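Local structure of DNA polymerase (Pyrobaculum calidifontis, 5MDN) at residues V70-L82 and A382-E394. The protein probably catalyses template-directed DNA synthesis as a family B DNA polymerase, adding deoxyribonucleotides to a growing strand with release of diphosphate. Numbering follows the deposited sequence.
Sequences VERRFFGRPTIFL and AYRMGEVAPNREE
With CG set anti to the backbone N (chi1 -153°) and the chain bent at chi2, Glu387 delivers its carboxylate to the hairpin turn that joins strands 64-74 and 77-86, while Arg73, bent at chi3, folds its guanidinium over the same group. Glu387 OE2 accepts a hydrogen bond from Gly76 N at 2.5 Å; the nitrogen lies nearly on the extension of the Glu387 CD-OE2 bond, though its N-H points somewhat off the oxygen (146°). Gly76 belongs to the type I' turn from Phe74 to Arg77, so one carboxylate oxygen is tied to the turn. Glu387 OE1 lies over one face of the Arg73 guanidinium, toward its rim, the two planes 47° apart; the Arg73 NE to Glu387 OE1 salt bridge, 3.6 Å, is long, with no N-H aimed at the oxygen. Replacing Glu387 by alanine would probably cost the Gly76 amide this acceptor and Arg73 a nearby negative charge, weakening the tie between turn and loop.

Backbones meet in a single bridge between Arg73 and Glu387: Arg73 N donates to Gly386 O at 2.9 Å, and Val388 N to Arg73 O at 2.8 Å. Gly386, with positive phi, ends the preceding helix in a Schellman motif. Beyond the bridge, Val388 CG2 presses on Phe81 CE2 at 3.6 Å and also touches Arg72 CB, whereas Pro390 CG meets Phe75 CZ at 3.6 Å, the ring lying oblique to it.

Thus, away from the magnesium sites, an N-terminal hairpin is joined to the polymerase-region chain leaving helix 370-384, which docks on strand 64-74, an outermost strand of a four-stranded antiparallel sheet. Val388 reaches Tyr43 of strand 41-46 and Tyr109 of strand 105-109, Ala389 N hydrogen-bonds to Glu110 OE2, and on the helix side Met385 packs against Phe468 and Ala471 of helix 468-486.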
loop_
_atom_site.group_PDB
_atom_site.type_symbol
_atom_site.label_atom_id
_atom_site.label_comp_id
_atom_site.label_asym_id
_atom_site.label_seq_id
_atom_site.Cartn_x
_atom_site.Cartn_y
_atom_site.Cartn_z
ATOM N N VAL A 70 26.564 -5.511 -26.739
ATOM C CA VAL A 70 26.593 -4.276 -25.970
ATOM C C VAL A 70 27.587 -4.415 -24.826
ATOM O O VAL A 70 27.907 -5.517 -24.372
ATOM C CB VAL A 70 25.198 -3.898 -25.425
ATOM C CG1 VAL A 70 24.261 -3.533 -26.568
ATOM C CG2 VAL A 70 24.619 -5.041 -24.599
ATOM N N GLU A 71 28.072 -3.267 -24.360
ATOM C CA GLU A 71 28.930 -3.176 -23.185
ATOM C C GLU A 71 28.194 -2.386 -22.116
ATOM O O GLU A 71 27.868 -1.211 -22.325
ATOM C CB GLU A 71 30.260 -2.502 -23.520
ATOM C CG GLU A 71 31.258 -2.514 -22.374
ATOM C CD GLU A 71 32.307 -1.426 -22.502
ATOM O OE1 GLU A 71 32.716 -1.122 -23.642
ATOM O OE2 GLU A 71 32.726 -0.875 -21.462
ATOM N N ARG A 72 27.927 -3.026 -20.980
ATOM C CA ARG A 72 27.262 -2.369 -19.867
ATOM C C ARG A 72 27.947 -2.769 -18.568
ATOM O O ARG A 72 28.832 -3.629 -18.541
ATOM C CB ARG A 72 25.766 -2.713 -19.819
ATOM C CG ARG A 72 25.082 -2.652 -21.174
ATOM C CD ARG A 72 23.617 -2.276 -21.071
ATOM N NE ARG A 72 23.044 -2.076 -22.399
ATOM C CZ ARG A 72 23.210 -0.975 -23.127
ATOM N NH1 ARG A 72 23.934 0.032 -22.655
ATOM N NH2 ARG A 72 22.655 -0.881 -24.327
ATOM N N ARG A 73 27.524 -2.132 -17.483
ATOM C CA ARG A 73 28.074 -2.405 -16.166
ATOM C C ARG A 73 27.271 -3.494 -15.467
ATOM O O ARG A 73 26.065 -3.639 -15.680
ATOM C CB ARG A 73 28.082 -1.138 -15.313
ATOM C CG ARG A 73 28.681 0.075 -16.001
ATOM C CD ARG A 73 28.500 1.324 -15.155
ATOM N NE ARG A 73 29.339 1.293 -13.960
ATOM C CZ ARG A 73 29.378 2.259 -13.048
ATOM N NH1 ARG A 73 28.623 3.338 -13.196
ATOM N NH2 ARG A 73 30.174 2.149 -11.994
ATOM N N PHE A 74 27.956 -4.261 -14.622
ATOM C CA PHE A 74 27.316 -5.293 -13.811
ATOM C C PHE A 74 27.994 -5.276 -12.448
ATOM O O PHE A 74 29.145 -5.710 -12.325
ATOM C CB PHE A 74 27.426 -6.666 -14.474
ATOM C CG PHE A 74 26.659 -7.746 -13.767
ATOM C CD1 PHE A 74 25.278 -7.691 -13.687
ATOM C CD2 PHE A 74 27.316 -8.824 -13.197
ATOM C CE1 PHE A 74 24.565 -8.685 -13.043
ATOM C CE2 PHE A 74 26.609 -9.822 -12.552
ATOM C CZ PHE A 74 25.231 -9.751 -12.475
ATOM N N PHE A 75 27.281 -4.781 -11.434
ATOM C CA PHE A 75 27.870 -4.476 -10.129
ATOM C C PHE A 75 29.110 -3.597 -10.275
ATOM O O PHE A 75 30.126 -3.799 -9.607
ATOM C CB PHE A 75 28.202 -5.754 -9.356
ATOM C CG PHE A 75 26.997 -6.505 -8.874
ATOM C CD1 PHE A 75 26.341 -6.112 -7.720
ATOM C CD2 PHE A 75 26.526 -7.608 -9.567
ATOM C CE1 PHE A 75 25.236 -6.802 -7.266
ATOM C CE2 PHE A 75 25.417 -8.304 -9.118
ATOM C CZ PHE A 75 24.773 -7.899 -7.963
ATOM N N GLY A 76 29.022 -2.605 -11.160
ATOM C CA GLY A 76 30.101 -1.672 -11.396
ATOM C C GLY A 76 31.104 -2.120 -12.442
ATOM O O GLY A 76 31.626 -1.285 -13.187
ATOM N N ARG A 77 31.379 -3.419 -12.514
ATOM C CA ARG A 77 32.353 -3.924 -13.475
ATOM C C ARG A 77 31.768 -3.880 -14.883
ATOM O O ARG A 77 30.668 -4.405 -15.110
ATOM C CB ARG A 77 32.743 -5.359 -13.121
ATOM C CG ARG A 77 33.293 -5.529 -11.716
ATOM C CD ARG A 77 33.530 -7.002 -11.395
ATOM N NE ARG A 77 34.057 -7.197 -10.046
ATOM C CZ ARG A 77 33.310 -7.254 -8.945
ATOM N NH1 ARG A 77 31.991 -7.128 -9.017
ATOM N NH2 ARG A 77 33.887 -7.435 -7.763
ATOM N N PRO A 78 32.464 -3.278 -15.849
ATOM C CA PRO A 78 31.964 -3.248 -17.230
ATOM C C PRO A 78 32.171 -4.601 -17.896
ATOM O O PRO A 78 33.301 -5.080 -18.017
ATOM C CB PRO A 78 32.814 -2.153 -17.891
ATOM C CG PRO A 78 34.077 -2.125 -17.090
ATOM C CD PRO A 78 33.705 -2.507 -15.681
ATOM N N THR A 79 31.074 -5.223 -18.320
ATOM C CA THR A 79 31.106 -6.520 -18.977
ATOM C C THR A 79 30.377 -6.438 -20.312
ATOM O O THR A 79 29.691 -5.459 -20.615
ATOM C CB THR A 79 30.482 -7.613 -18.096
ATOM O OG1 THR A 79 29.079 -7.369 -17.951
ATOM C CG2 THR A 79 31.133 -7.630 -16.720
ATOM N N ILE A 80 30.536 -7.488 -21.114
ATOM C CA ILE A 80 29.915 -7.589 -22.430
ATOM C C ILE A 80 28.657 -8.438 -22.320
ATOM O O ILE A 80 28.631 -9.442 -21.594
ATOM C CB ILE A 80 30.903 -8.180 -23.455
ATOM C CG1 ILE A 80 32.134 -7.279 -23.589
ATOM C CG2 ILE A 80 30.241 -8.374 -24.810
ATOM C CD1 ILE A 80 31.868 -5.987 -24.331
ATOM N N PHE A 81 27.610 -8.045 -23.047
ATOM C CA PHE A 81 26.364 -8.796 -23.105
ATOM C C PHE A 81 25.904 -8.938 -24.549
ATOM O O PHE A 81 26.265 -8.147 -25.424
ATOM C CB PHE A 81 25.240 -8.117 -22.302
ATOM C CG PHE A 81 25.515 -8.002 -20.833
ATOM C CD1 PHE A 81 25.240 -9.056 -19.981
ATOM C CD2 PHE A 81 26.014 -6.826 -20.299
ATOM C CE1 PHE A 81 25.476 -8.953 -18.627
ATOM C CE2 PHE A 81 26.252 -6.716 -18.945
ATOM C CZ PHE A 81 25.982 -7.783 -18.107
ATOM N N LEU A 82 25.097 -9.970 -24.782
ATOM C CA LEU A 82 24.278 -10.062 -25.982
ATOM C C LEU A 82 22.908 -9.469 -25.677
ATOM O O LEU A 82 22.237 -9.898 -24.733
ATOM C CB LEU A 82 24.143 -11.511 -26.449
ATOM C CG LEU A 82 25.416 -12.244 -26.876
ATOM C CD1 LEU A 82 25.069 -13.593 -27.492
ATOM C CD2 LEU A 82 26.232 -11.403 -27.846
ATOM N N ALA A 382 19.189 2.552 -12.701
ATOM C CA ALA A 382 20.172 1.633 -13.267
ATOM C C ALA A 382 20.310 1.800 -14.775
ATOM O O ALA A 382 21.402 1.604 -15.320
ATOM C CB ALA A 382 19.801 0.189 -12.929
ATOM N N TYR A 383 19.223 2.153 -15.468
ATOM C CA TYR A 383 19.304 2.333 -16.914
ATOM C C TYR A 383 20.152 3.550 -17.270
ATOM O O TYR A 383 21.104 3.448 -18.053
ATOM C CB TYR A 383 17.908 2.457 -17.522
ATOM C CG TYR A 383 17.954 2.652 -19.019
ATOM C CD1 TYR A 383 18.253 1.592 -19.864
ATOM C CD2 TYR A 383 17.729 3.899 -19.585
ATOM C CE1 TYR A 383 18.313 1.764 -21.233
ATOM C CE2 TYR A 383 17.786 4.081 -20.953
ATOM C CZ TYR A 383 18.078 3.009 -21.773
ATOM O OH TYR A 383 18.137 3.181 -23.137
ATOM N N ARG A 384 19.819 4.715 -16.707
ATOM C CA ARG A 384 20.543 5.933 -17.051
ATOM C C ARG A 384 21.971 5.943 -16.524
ATOM O O ARG A 384 22.743 6.830 -16.899
ATOM C CB ARG A 384 19.794 7.159 -16.529
ATOM C CG ARG A 384 18.426 7.360 -17.151
ATOM C CD ARG A 384 18.547 7.459 -18.660
ATOM N NE ARG A 384 17.274 7.748 -19.312
ATOM C CZ ARG A 384 17.131 7.885 -20.625
ATOM N NH1 ARG A 384 18.186 7.758 -21.418
ATOM N NH2 ARG A 384 15.941 8.151 -21.146
ATOM N N MET A 385 22.336 4.996 -15.663
ATOM C CA MET A 385 23.718 4.820 -15.245
ATOM C C MET A 385 24.425 3.717 -16.020
ATOM O O MET A 385 25.600 3.447 -15.756
ATOM C CB MET A 385 23.785 4.531 -13.742
ATOM C CG MET A 385 23.305 5.687 -12.876
ATOM S SD MET A 385 23.365 5.333 -11.110
ATOM C CE MET A 385 22.756 6.879 -10.443
ATOM N N GLY A 386 23.739 3.081 -16.967
ATOM C CA GLY A 386 24.349 2.032 -17.760
ATOM C C GLY A 386 24.595 0.740 -17.014
ATOM O O GLY A 386 25.531 0.008 -17.352
ATOM N N GLU A 387 23.778 0.435 -16.011
ATOM C CA GLU A 387 23.957 -0.742 -15.173
ATOM C C GLU A 387 22.894 -1.780 -15.498
ATOM O O GLU A 387 21.699 -1.465 -15.521
ATOM C CB GLU A 387 23.883 -0.373 -13.690
ATOM C CG GLU A 387 24.664 -1.309 -12.784
ATOM C CD GLU A 387 26.011 -0.738 -12.387
ATOM O OE1 GLU A 387 26.151 0.503 -12.400
ATOM O OE2 GLU A 387 26.928 -1.527 -12.072
ATOM N N VAL A 388 23.331 -3.011 -15.747
ATOM C CA VAL A 388 22.412 -4.128 -15.924
ATOM C C VAL A 388 21.914 -4.576 -14.558
ATOM O O VAL A 388 22.680 -4.649 -13.590
ATOM C CB VAL A 388 23.104 -5.274 -16.684
ATOM C CG1 VAL A 388 22.358 -6.587 -16.497
ATOM C CG2 VAL A 388 23.210 -4.933 -18.164
ATOM N N ALA A 389 20.622 -4.876 -14.474
ATOM C CA ALA A 389 20.009 -5.228 -13.204
ATOM C C ALA A 389 20.256 -6.700 -12.872
ATOM O O ALA A 389 20.182 -7.558 -13.755
ATOM C CB ALA A 389 18.509 -4.954 -13.241
ATOM N N PRO A 390 20.557 -7.014 -11.610
ATOM C CA PRO A 390 20.632 -8.423 -11.196
ATOM C C PRO A 390 19.276 -9.114 -11.268
ATOM O O PRO A 390 18.283 -8.513 -11.690
ATOM C CB PRO A 390 21.154 -8.345 -9.754
ATOM C CG PRO A 390 21.740 -6.975 -9.616
ATOM C CD PRO A 390 20.956 -6.094 -10.533
ATOM N N ASN A 391 19.218 -10.372 -10.847
ATOM C CA ASN A 391 18.014 -11.184 -10.942
ATOM C C ASN A 391 17.358 -11.364 -9.579
ATOM O O ASN A 391 17.948 -11.097 -8.530
ATOM C CB ASN A 391 18.326 -12.544 -11.571
ATOM C CG ASN A 391 18.612 -12.441 -13.051
ATOM O OD1 ASN A 391 17.976 -11.663 -13.765
ATOM N ND2 ASN A 391 19.565 -13.232 -13.525
ATOM N N ARG A 392 16.110 -11.825 -9.617
ATOM C CA ARG A 392 15.259 -11.940 -8.442
ATOM C C ARG A 392 15.029 -13.403 -8.096
ATOM O O ARG A 392 15.222 -14.300 -8.921
ATOM C CB ARG A 392 13.895 -11.270 -8.665
ATOM C CG ARG A 392 13.934 -9.868 -9.231
ATOM C CD ARG A 392 13.992 -9.841 -10.755
ATOM N NE ARG A 392 15.152 -9.085 -11.219
ATOM C CZ ARG A 392 15.233 -8.472 -12.395
ATOM N NH1 ARG A 392 14.215 -8.520 -13.242
ATOM N NH2 ARG A 392 16.330 -7.804 -12.721
ATOM N N GLU A 393 14.607 -13.631 -6.852
ATOM C CA GLU A 393 14.117 -14.938 -6.428
ATOM C C GLU A 393 12.597 -14.970 -6.300
ATOM O O GLU A 393 11.929 -15.714 -7.019
ATOM C CB GLU A 393 14.785 -15.353 -5.112
ATOM C CG GLU A 393 16.295 -15.498 -5.237
ATOM C CD GLU A 393 16.702 -16.565 -6.242
ATOM O OE1 GLU A 393 16.036 -17.621 -6.303
ATOM O OE2 GLU A 393 17.688 -16.345 -6.977
ATOM N N GLU A 394 12.032 -14.182 -5.390
ATOM C CA GLU A 394 10.586 -14.157 -5.236
ATOM C C GLU A 394 10.179 -12.824 -4.643
ATOM O O GLU A 394 11.019 -12.012 -4.242
ATOM C CB GLU A 394 10.114 -15.306 -4.335
ATOM C CG GLU A 394 10.995 -15.522 -3.099
ATOM C CD GLU A 394 10.786 -14.486 -1.991
ATOM O OE1 GLU A 394 9.700 -13.873 -1.919
ATOM O OE2 GLU A 394 11.714 -14.291 -1.178
#